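Local coordinates for protein kojibiose phosphorylase (Gut metagenome, PDB 6W0P) that belongs to glycoside hydrolase family 65, pairing an N-terminal beta-sandwich domain with an (alpha/alpha)6-barrel catalytic domain and a small C-terminal beta-sheet domain, at residues F84-N90 against D174-W180; T58-G62 against L339-A343; W700-Q704 against V716-K720; S629-S633 against M674-F680. All blocks are in the same frame, centred on the assembly; numbering follows the deposited sequence.

Interaction 1: residues F84-N90 against D174-W180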
# COMPACT_ATOMS: atom_id res chain seq x y z
N PHE A 84 -12.04 -2.20 15.79
CA PHE A 84 -12.82 -3.45 15.63
C PHE A 84 -13.69 -3.69 16.87
O PHE A 84 -13.26 -3.30 17.98
CB PHE A 84 -11.86 -4.61 15.33
CG PHE A 84 -10.57 -4.57 16.11
CD1 PHE A 84 -10.51 -5.04 17.41
CD2 PHE A 84 -9.41 -4.06 15.54
CE1 PHE A 84 -9.33 -4.98 18.14
CE2 PHE A 84 -8.23 -4.00 16.27
CZ PHE A 84 -8.19 -4.45 17.57
N THR A 85 -14.87 -4.28 16.66
CA THR A 85 -15.79 -4.84 17.69
C THR A 85 -15.08 -6.01 18.36
O THR A 85 -14.57 -6.86 17.63
CB THR A 85 -17.12 -5.25 17.05
OG1 THR A 85 -17.59 -4.16 16.25
CG2 THR A 85 -18.21 -5.59 18.03
N ILE A 86 -15.01 -6.03 19.69
CA ILE A 86 -14.11 -6.98 20.43
C ILE A 86 -14.93 -8.12 21.05
O ILE A 86 -16.05 -7.90 21.55
CB ILE A 86 -13.24 -6.24 21.46
CG1 ILE A 86 -14.07 -5.35 22.38
CG2 ILE A 86 -12.14 -5.46 20.76
CD1 ILE A 86 -13.31 -4.76 23.54
N ASN A 87 -14.38 -9.32 20.96
CA ASN A 87 -14.86 -10.48 21.74
C ASN A 87 -14.95 -9.99 23.19
O ASN A 87 -13.97 -9.32 23.68
CB ASN A 87 -13.95 -11.68 21.55
CG ASN A 87 -14.57 -12.98 22.02
OD1 ASN A 87 -15.75 -13.01 22.37
ND2 ASN A 87 -13.74 -14.02 22.09
N SER A 88 -16.09 -10.25 23.82
CA SER A 88 -16.43 -9.76 25.18
C SER A 88 -16.82 -10.94 26.05
O SER A 88 -16.68 -12.10 25.62
CB SER A 88 -17.52 -8.73 25.12
OG SER A 88 -17.18 -7.71 24.19
N VAL A 89 -17.33 -10.65 27.24
CA VAL A 89 -17.55 -11.67 28.29
C VAL A 89 -18.28 -12.87 27.68
O VAL A 89 -19.39 -12.71 27.14
CB VAL A 89 -18.27 -11.06 29.51
CG1 VAL A 89 -19.60 -10.39 29.14
CG2 VAL A 89 -18.44 -12.08 30.62
N ASN A 90 -17.67 -14.05 27.77
CA ASN A 90 -18.34 -15.34 27.49
C ASN A 90 -19.23 -15.69 28.70
O ASN A 90 -18.66 -16.07 29.74
CB ASN A 90 -17.32 -16.45 27.21
CG ASN A 90 -17.96 -17.79 26.95
OD1 ASN A 90 -19.17 -17.95 27.13
ND2 ASN A 90 -17.16 -18.75 26.50
N ASP A 174 -16.57 -15.25 31.80
CA ASP A 174 -15.14 -15.29 31.41
C ASP A 174 -14.84 -14.06 30.56
O ASP A 174 -15.31 -14.04 29.40
CB ASP A 174 -14.81 -16.57 30.63
CG ASP A 174 -13.38 -16.60 30.10
OD1 ASP A 174 -12.63 -15.68 30.48
OD2 ASP A 174 -13.02 -17.53 29.33
N SER A 175 -14.11 -13.08 31.09
CA SER A 175 -13.74 -11.88 30.30
C SER A 175 -12.22 -11.87 30.05
O SER A 175 -11.68 -10.77 29.84
CB SER A 175 -14.24 -10.61 30.93
OG SER A 175 -14.03 -9.50 30.05
N ASN A 176 -11.59 -13.05 30.02
CA ASN A 176 -10.17 -13.21 29.61
C ASN A 176 -10.11 -13.58 28.12
O ASN A 176 -9.02 -13.98 27.64
CB ASN A 176 -9.46 -14.24 30.51
CG ASN A 176 -9.25 -13.69 31.91
OD1 ASN A 176 -8.62 -12.66 32.07
ND2 ASN A 176 -9.81 -14.34 32.91
N ILE A 177 -11.23 -13.46 27.41
CA ILE A 177 -11.40 -13.98 26.01
C ILE A 177 -10.47 -13.20 25.09
O ILE A 177 -10.25 -11.98 25.31
CB ILE A 177 -12.88 -13.94 25.55
CG1 ILE A 177 -13.70 -12.75 26.05
CG2 ILE A 177 -13.57 -15.22 25.97
CD1 ILE A 177 -13.17 -11.40 25.74
N LEU A 178 -9.92 -13.88 24.09
CA LEU A 178 -9.04 -13.23 23.09
C LEU A 178 -9.90 -12.72 21.93
O LEU A 178 -10.98 -13.29 21.65
CB LEU A 178 -7.98 -14.22 22.60
CG LEU A 178 -7.19 -14.97 23.68
CD1 LEU A 178 -6.24 -15.98 23.04
CD2 LEU A 178 -6.43 -13.98 24.60
N HIS A 179 -9.42 -11.66 21.30
CA HIS A 179 -9.78 -11.21 19.93
C HIS A 179 -8.60 -11.45 18.99
O HIS A 179 -7.45 -11.43 19.47
CB HIS A 179 -10.18 -9.74 19.95
CG HIS A 179 -11.02 -9.39 18.78
ND1 HIS A 179 -12.38 -9.57 18.79
CD2 HIS A 179 -10.69 -8.91 17.56
CE1 HIS A 179 -12.86 -9.21 17.61
NE2 HIS A 179 -11.85 -8.79 16.85
N TRP A 180 -8.90 -11.68 17.71
CA TRP A 180 -7.92 -12.10 16.66
C TRP A 180 -7.16 -13.36 17.11
O TRP A 180 -6.10 -13.62 16.56
CB TRP A 180 -6.95 -10.95 16.32
CG TRP A 180 -7.58 -9.65 15.90
CD1 TRP A 180 -7.33 -8.41 16.43
CD2 TRP A 180 -8.57 -9.44 14.87
NE1 TRP A 180 -8.09 -7.46 15.80
CE2 TRP A 180 -8.86 -8.06 14.84
CE3 TRP A 180 -9.26 -10.29 13.98
CZ2 TRP A 180 -9.80 -7.51 13.96
CZ3 TRP A 180 -10.18 -9.74 13.10
CH2 TRP A 180 -10.45 -8.37 13.11
O HOH W 1 -13.55 -7.92 14.86
O HOH W 2 -11.04 -9.54 24.12
O HOH W 3 -16.12 -8.36 28.47
O HOH W 4 -13.99 -18.60 26.97
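Four direct hydrogen bonds hold these two antiparallel-running segments together. At one end, N90 N donates to D174 O (2.9 Å) and D174 N donates to N90 O (3.0 Å), a single hydrogen-bonded bridge. V89 CA adds a CH...O contact to the same D174 O at 3.4 Å. Further on, N87 bonds through both backbone and side chain: its N donates to H179 ND1 (3.0 Å), and its ND2 to L178 O (2.9 Å). D174 OD1 also accepts from N176 N, 2.9 Å away, in an Asx turn just after the bridge. The contact thus ties the loop leaving strand 165-174 to the connection after strand 83-85, within the N-terminal beta-sandwich domain. Water 2 joins N87 O and I177 O, and water 4 joins N90 ND2 and D174 OD2. An aromatic cluster closes the other end. W180 points its edge at the face of F84 in a T-shaped stack, with NE1 3.5 Å from F84 CE2. The H179 ring is nearly parallel to F84 but slid aside, with little overlap. Between bridge and cluster, I177 packs against the backbone, its CD1 3.0 Å from N87 O, and it also touches W186 of strand 186-194.

Interaction 2: residues T58-G62 against L339-A343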
# COMPACT_ATOMS: atom_id res chain seq x y z
N THR A 58 -18.61 -13.45 21.57
CA THR A 58 -19.68 -12.67 22.23
C THR A 58 -19.39 -11.20 21.95
O THR A 58 -18.29 -10.75 22.31
CB THR A 58 -19.76 -12.97 23.73
OG1 THR A 58 -19.83 -14.38 23.94
CG2 THR A 58 -20.95 -12.29 24.38
N TYR A 59 -20.31 -10.47 21.31
CA TYR A 59 -20.05 -9.06 20.96
C TYR A 59 -21.22 -8.20 21.40
O TYR A 59 -22.34 -8.69 21.44
CB TYR A 59 -19.79 -8.92 19.47
CG TYR A 59 -18.98 -10.05 18.90
CD1 TYR A 59 -17.59 -10.06 19.01
CD2 TYR A 59 -19.59 -11.12 18.26
CE1 TYR A 59 -16.84 -11.08 18.45
CE2 TYR A 59 -18.84 -12.16 17.72
CZ TYR A 59 -17.46 -12.13 17.81
OH TYR A 59 -16.72 -13.13 17.27
N PHE A 60 -20.90 -6.94 21.67
CA PHE A 60 -21.85 -5.85 22.00
C PHE A 60 -21.66 -4.75 20.97
O PHE A 60 -20.51 -4.32 20.78
CB PHE A 60 -21.60 -5.36 23.42
CG PHE A 60 -21.83 -6.42 24.47
CD1 PHE A 60 -23.09 -6.60 25.03
CD2 PHE A 60 -20.79 -7.26 24.86
CE1 PHE A 60 -23.30 -7.60 25.99
CE2 PHE A 60 -21.01 -8.25 25.81
CZ PHE A 60 -22.26 -8.41 26.38
N ASN A 61 -22.75 -4.35 20.31
CA ASN A 61 -22.72 -3.34 19.22
C ASN A 61 -22.09 -2.07 19.78
O ASN A 61 -22.66 -1.52 20.75
CB ASN A 61 -24.14 -3.15 18.67
CG ASN A 61 -24.21 -2.69 17.23
OD1 ASN A 61 -23.56 -1.71 16.86
ND2 ASN A 61 -25.01 -3.38 16.44
N GLY A 62 -20.94 -1.65 19.26
CA GLY A 62 -20.29 -0.36 19.62
C GLY A 62 -19.24 -0.52 20.72
O GLY A 62 -18.67 0.49 21.15
N LEU A 339 -23.35 -9.54 14.31
CA LEU A 339 -22.50 -9.86 15.48
C LEU A 339 -22.27 -11.37 15.52
O LEU A 339 -22.52 -11.98 16.57
CB LEU A 339 -23.17 -9.32 16.75
CG LEU A 339 -23.33 -7.79 16.80
CD1 LEU A 339 -23.95 -7.35 18.12
CD2 LEU A 339 -21.99 -7.09 16.60
N THR A 340 -21.78 -11.94 14.42
CA THR A 340 -21.60 -13.41 14.27
C THR A 340 -20.14 -13.79 14.11
O THR A 340 -19.89 -14.96 13.89
CB THR A 340 -22.43 -13.94 13.09
OG1 THR A 340 -21.84 -13.54 11.85
CG2 THR A 340 -23.86 -13.47 13.20
N GLY A 341 -19.19 -12.86 14.24
CA GLY A 341 -17.77 -13.20 14.05
C GLY A 341 -16.87 -11.99 14.06
O GLY A 341 -17.37 -10.84 14.25
N GLU A 342 -15.59 -12.24 13.83
CA GLU A 342 -14.50 -11.24 13.95
C GLU A 342 -14.23 -10.59 12.59
O GLU A 342 -14.07 -9.35 12.55
CB GLU A 342 -13.24 -11.90 14.50
CG GLU A 342 -13.42 -12.35 15.92
CD GLU A 342 -12.15 -12.80 16.62
OE1 GLU A 342 -11.09 -12.86 15.96
OE2 GLU A 342 -12.24 -13.08 17.82
N ALA A 343 -14.13 -11.39 11.53
CA ALA A 343 -13.92 -10.89 10.15
C ALA A 343 -14.88 -9.71 9.85
O ALA A 343 -16.10 -9.85 10.09
CB ALA A 343 -14.08 -12.02 9.16
O HOH W 5 -14.65 -13.69 18.75
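Y59 gives up the most surface here, 119 Å². Its CA-to-CB bond points toward the loop 339-343, and its ring lies along that loop's backbone. L339 O sits at the ring edge, 3.5 Å from Y59 CD2, and G341 O lies over one face. The hydroxyl reaches furthest: Y59 OH is 3.4 Å from G341 CA and 3.6 Å from E342 CG. Water 5 links the polar ends. It accepts from Y59 OH (2.6 Å) and donates to E342 OE2 (2.7 Å). This water link is the polar tie between the segments, which share no direct hydrogen bond. The other carboxylate oxygen, E342 OE1, takes a weak hydrogen bond from W180 N.

The contact crosses a domain boundary. Strand 58-60 is the outermost strand of a small three-stranded antiparallel sheet in the N-terminal domain, and 339-343 is a loop of the catalytic domain, an (alpha/alpha)6 barrel in this family.

L339 covers the strand side with 93 Å² buried. Its two methyls split the work: CD2 is 4.1 Å from Y59 CB, while CD1 is 4.2 Å from N61 CB and 3.9 Å from N61 N. N61 buries 30 Å² and meets L339 with its backbone and CB. Its amide end turns to other partners, with ND2 bonded to T333 O and E38 O, and OD1 to R401 NE.

Interaction 3: residues W700-Q704 against V716-K720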
# COMPACT_ATOMS: atom_id res chain seq x y z
N TRP A 700 -40.90 -21.86 -8.09
CA TRP A 700 -41.94 -21.68 -7.04
C TRP A 700 -43.35 -21.69 -7.66
O TRP A 700 -43.59 -20.91 -8.60
CB TRP A 700 -41.74 -20.38 -6.25
CG TRP A 700 -40.39 -20.15 -5.64
CD1 TRP A 700 -39.47 -21.09 -5.29
CD2 TRP A 700 -39.83 -18.88 -5.25
NE1 TRP A 700 -38.36 -20.49 -4.76
CE2 TRP A 700 -38.55 -19.14 -4.72
CE3 TRP A 700 -40.27 -17.56 -5.31
CZ2 TRP A 700 -37.72 -18.13 -4.23
CZ3 TRP A 700 -39.45 -16.56 -4.85
CH2 TRP A 700 -38.18 -16.84 -4.33
N ASN A 701 -44.26 -22.46 -7.05
CA ASN A 701 -45.71 -22.46 -7.36
C ASN A 701 -46.29 -21.09 -7.01
O ASN A 701 -46.93 -20.50 -7.85
CB ASN A 701 -46.46 -23.55 -6.60
CG ASN A 701 -45.96 -24.93 -6.98
OD1 ASN A 701 -45.64 -25.15 -8.15
ND2 ASN A 701 -45.87 -25.83 -6.00
N TYR A 702 -45.99 -20.58 -5.83
CA TYR A 702 -46.34 -19.20 -5.42
C TYR A 702 -45.28 -18.69 -4.45
O TYR A 702 -44.52 -19.49 -3.89
CB TYR A 702 -47.77 -19.15 -4.88
CG TYR A 702 -48.06 -19.76 -3.53
CD1 TYR A 702 -47.66 -19.12 -2.35
CD2 TYR A 702 -48.81 -20.93 -3.40
CE1 TYR A 702 -47.95 -19.66 -1.10
CE2 TYR A 702 -49.13 -21.46 -2.16
CZ TYR A 702 -48.69 -20.83 -1.01
OH TYR A 702 -49.01 -21.32 0.22
N TYR A 703 -45.23 -17.37 -4.30
CA TYR A 703 -44.54 -16.71 -3.17
C TYR A 703 -45.47 -15.63 -2.64
O TYR A 703 -46.37 -15.14 -3.38
CB TYR A 703 -43.18 -16.13 -3.60
CG TYR A 703 -43.26 -15.12 -4.71
CD1 TYR A 703 -43.22 -15.49 -6.04
CD2 TYR A 703 -43.34 -13.76 -4.43
CE1 TYR A 703 -43.30 -14.55 -7.06
CE2 TYR A 703 -43.39 -12.81 -5.43
CZ TYR A 703 -43.38 -13.21 -6.75
OH TYR A 703 -43.44 -12.26 -7.73
N GLN A 704 -45.22 -15.24 -1.39
CA GLN A 704 -46.02 -14.19 -0.71
C GLN A 704 -45.07 -13.40 0.16
O GLN A 704 -44.29 -14.04 0.89
CB GLN A 704 -47.16 -14.83 0.09
CG GLN A 704 -48.05 -13.84 0.84
CD GLN A 704 -49.15 -14.58 1.56
OE1 GLN A 704 -50.14 -15.01 0.97
NE2 GLN A 704 -48.98 -14.76 2.85
N VAL A 716 -49.06 -9.53 -0.35
CA VAL A 716 -48.98 -9.72 -1.81
C VAL A 716 -48.65 -11.18 -2.03
O VAL A 716 -47.54 -11.57 -1.71
CB VAL A 716 -47.94 -8.80 -2.46
CG1 VAL A 716 -47.90 -9.03 -3.96
CG2 VAL A 716 -48.18 -7.33 -2.14
N LYS A 717 -49.61 -11.93 -2.59
CA LYS A 717 -49.44 -13.34 -3.01
C LYS A 717 -49.42 -13.39 -4.54
O LYS A 717 -50.36 -12.88 -5.16
CB LYS A 717 -50.58 -14.21 -2.45
CG LYS A 717 -50.44 -15.69 -2.76
CD LYS A 717 -51.50 -16.53 -2.11
CE LYS A 717 -51.45 -17.95 -2.63
NZ LYS A 717 -52.28 -18.88 -1.83
N VAL A 718 -48.40 -14.03 -5.11
CA VAL A 718 -48.21 -14.19 -6.58
C VAL A 718 -48.17 -15.69 -6.92
O VAL A 718 -47.28 -16.37 -6.40
CB VAL A 718 -46.94 -13.47 -7.04
CG1 VAL A 718 -46.79 -13.48 -8.55
CG2 VAL A 718 -46.91 -12.05 -6.50
N ASP A 719 -49.13 -16.18 -7.70
CA ASP A 719 -49.12 -17.57 -8.27
C ASP A 719 -49.07 -17.45 -9.79
O ASP A 719 -48.75 -16.35 -10.29
CB ASP A 719 -50.26 -18.45 -7.74
CG ASP A 719 -51.67 -18.04 -8.15
OD1 ASP A 719 -51.84 -17.42 -9.20
OD2 ASP A 719 -52.60 -18.36 -7.39
N LYS A 720 -49.32 -18.55 -10.51
CA LYS A 720 -49.19 -18.58 -12.00
C LYS A 720 -50.28 -17.69 -12.63
O LYS A 720 -49.96 -17.00 -13.62
CB LYS A 720 -49.20 -20.03 -12.51
CG LYS A 720 -50.57 -20.72 -12.53
CD LYS A 720 -50.56 -22.25 -12.72
CE LYS A 720 -50.63 -22.68 -14.18
NZ LYS A 720 -50.59 -24.16 -14.31
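Two backbone hydrogen bonds join Y703 and V718. Y703 N donates to V718 O (3.1 Å), and V718 N donates to Y703 O (2.9 Å) along a nearly straight line. This is an antiparallel hydrogen-bonded pair. The next pair, Q704 with K717, is non-hydrogen-bonded, and its CA atoms come to 4.2 Å. Three CH...O contacts fill in the ladder: Y702 CA to V718 O at 3.1 Å, Q704 CA to V716 O at 3.2 Å, and K717 CA to Y703 O at 3.6 Å. The segments belong to strands 702-709 and 712-718, a beta hairpin in the five-stranded antiparallel sheet of the C-terminal region. Strand 303-305 lies on the far side of 702-709, and 722-726 on the far side of 712-718.

On the face that carries Q704 and K717, the end of the extended K717 side chain lies over the Y702 ring. K717 NZ is 4.2 Å from the ring centroid, a cation-pi contact, and CE makes a CH-pi contact at 3.9 Å. Q704 OE1 packs 3.5 Å from K717 CB. The opposite face carries Y703 and V718. V718 CB sits over the Y703 ring in a CH-pi contact, 3.6 Å from CZ. Y703 OH bonds to T695 O, and its ring touches F680 of helix 666-680.

Interaction 4: residues S629-S633 against M674-F680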
# COMPACT_ATOMS: atom_id res chain seq x y z
N SER A 629 -30.32 -9.47 -11.07
CA SER A 629 -31.62 -10.20 -11.08
C SER A 629 -32.76 -9.18 -11.13
O SER A 629 -33.69 -9.37 -11.93
CB SER A 629 -31.83 -11.13 -9.92
OG SER A 629 -33.11 -11.76 -10.05
N ILE A 630 -32.67 -8.13 -10.31
CA ILE A 630 -33.76 -7.13 -10.16
C ILE A 630 -33.91 -6.38 -11.46
O ILE A 630 -35.05 -6.23 -11.90
CB ILE A 630 -33.53 -6.18 -8.97
CG1 ILE A 630 -33.73 -6.93 -7.65
CG2 ILE A 630 -34.45 -4.96 -9.09
CD1 ILE A 630 -32.91 -6.41 -6.51
N ILE A 631 -32.80 -5.93 -12.04
CA ILE A 631 -32.82 -5.17 -13.32
C ILE A 631 -33.31 -6.12 -14.43
O ILE A 631 -34.13 -5.68 -15.22
CB ILE A 631 -31.47 -4.52 -13.62
CG1 ILE A 631 -31.19 -3.40 -12.62
CG2 ILE A 631 -31.40 -4.01 -15.06
CD1 ILE A 631 -29.75 -2.87 -12.68
N ALA A 632 -32.82 -7.36 -14.49
CA ALA A 632 -33.25 -8.37 -15.48
C ALA A 632 -34.77 -8.51 -15.43
O ALA A 632 -35.39 -8.43 -16.48
CB ALA A 632 -32.59 -9.71 -15.26
N SER A 633 -35.35 -8.70 -14.24
CA SER A 633 -36.82 -8.81 -14.06
C SER A 633 -37.51 -7.58 -14.67
O SER A 633 -38.43 -7.74 -15.45
CB SER A 633 -37.20 -8.97 -12.60
OG SER A 633 -37.08 -10.31 -12.18
N MET A 674 -34.51 -8.37 -0.93
CA MET A 674 -34.53 -7.38 -2.03
C MET A 674 -34.85 -8.06 -3.36
O MET A 674 -35.71 -7.54 -4.10
CB MET A 674 -33.17 -6.71 -2.16
CG MET A 674 -32.74 -6.04 -0.90
SD MET A 674 -33.21 -4.35 -1.00
CE MET A 674 -31.91 -3.70 -2.04
N ASN A 675 -34.12 -9.15 -3.66
CA ASN A 675 -34.30 -9.95 -4.89
C ASN A 675 -35.77 -10.39 -5.00
O ASN A 675 -36.31 -10.39 -6.14
CB ASN A 675 -33.36 -11.14 -5.00
CG ASN A 675 -33.00 -11.47 -6.44
OD1 ASN A 675 -31.88 -11.91 -6.70
ND2 ASN A 675 -33.94 -11.31 -7.37
N ILE A 676 -36.42 -10.72 -3.87
CA ILE A 676 -37.83 -11.22 -3.89
C ILE A 676 -38.78 -10.03 -4.11
O ILE A 676 -39.59 -10.12 -5.06
CB ILE A 676 -38.15 -12.05 -2.63
CG1 ILE A 676 -37.42 -13.39 -2.67
CG2 ILE A 676 -39.66 -12.20 -2.48
CD1 ILE A 676 -37.55 -14.25 -1.39
N VAL A 677 -38.63 -8.93 -3.36
CA VAL A 677 -39.65 -7.83 -3.31
C VAL A 677 -39.40 -6.78 -4.40
O VAL A 677 -40.37 -6.41 -5.09
CB VAL A 677 -39.75 -7.22 -1.90
CG1 VAL A 677 -40.68 -6.03 -1.88
CG2 VAL A 677 -40.22 -8.24 -0.89
N TYR A 678 -38.17 -6.30 -4.60
CA TYR A 678 -37.82 -5.39 -5.72
C TYR A 678 -37.77 -6.17 -7.04
O TYR A 678 -38.10 -5.60 -8.08
CB TYR A 678 -36.51 -4.67 -5.48
CG TYR A 678 -36.59 -3.57 -4.45
CD1 TYR A 678 -37.39 -2.45 -4.66
CD2 TYR A 678 -35.85 -3.62 -3.28
CE1 TYR A 678 -37.47 -1.43 -3.72
CE2 TYR A 678 -35.92 -2.60 -2.34
CZ TYR A 678 -36.75 -1.52 -2.55
OH TYR A 678 -36.77 -0.51 -1.64
N GLY A 679 -37.34 -7.43 -6.98
CA GLY A 679 -37.09 -8.27 -8.16
C GLY A 679 -38.37 -8.89 -8.66
O GLY A 679 -39.04 -8.27 -9.51
N PHE A 680 -38.70 -10.08 -8.18
CA PHE A 680 -39.89 -10.82 -8.63
C PHE A 680 -41.13 -9.96 -8.38
O PHE A 680 -41.95 -9.93 -9.28
CB PHE A 680 -39.96 -12.20 -7.98
CG PHE A 680 -38.82 -13.11 -8.39
CD1 PHE A 680 -38.65 -13.48 -9.72
CD2 PHE A 680 -37.92 -13.58 -7.46
CE1 PHE A 680 -37.59 -14.30 -10.10
CE2 PHE A 680 -36.87 -14.40 -7.84
CZ PHE A 680 -36.70 -14.74 -9.15
O HOH W 6 -37.77 -5.67 -10.76
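M674 opens the segment with a light contact: its CB is 4.4 Å from I630 CD1, and its O is 3.9 Å from the same atom. N675 makes the direct hydrogen bond of the contact, ND2 donating to S629 OG at 2.8 Å. S629 OG is also bonded to A641 O. Y678 packs its CB 4.1 Å from I630 CD1. Water 6 lies between Y678 O (2.7 Å) and I630 O (3.0 Å), bridging the two carbonyls. At G679 the two backbones come closest, with its CA 4.0 Å from I630 CA. The same G679 CA is 3.7 Å from I630 CG1. G679 completes the hole, with M674, N675 and Y678, that takes I630 as a knob. A beta carbon on G679 would collide with N675 O and crowd I630. A pi-type turn spans 675-680, with F680 N bonded to N675 O at 3.2 Å. F680 ends the segment, its CD1 4.3 Å from S633 OG. The axes of the two short segments are 8.1 Å apart and cross at -21°, consistent with two same-layer helices of the (alpha/alpha)6 barrel. The interface combines an apolar knob with buried polar links, so both hold the helix pair.

The four contacts form two pairs. Interactions 1 and 2 have centres 9 Å apart and touch at T58 and also where W180 meets E342. S88 N to T58 O (2.7 Å) and N87 OD1 to T58 N (3.0 Å) are probable hydrogen bonds. Interaction 1 is nested in the chain loop that interaction 2 closes. Interactions 3 and 4 have centres 14 Å apart. W700, just ahead of strand 702-709, and Y703 pack on helix 666-680, with W700 CH2 3.9 Å from I676 CG1 and Y703 OH 3.2 Å from F680 O. The pairs lie far apart: interactions 2 and 4 are about 30 Å apart between centres and about 18 Å between nearest atoms. Interactions 1 and 4 lie on opposite sides of the chain's centre.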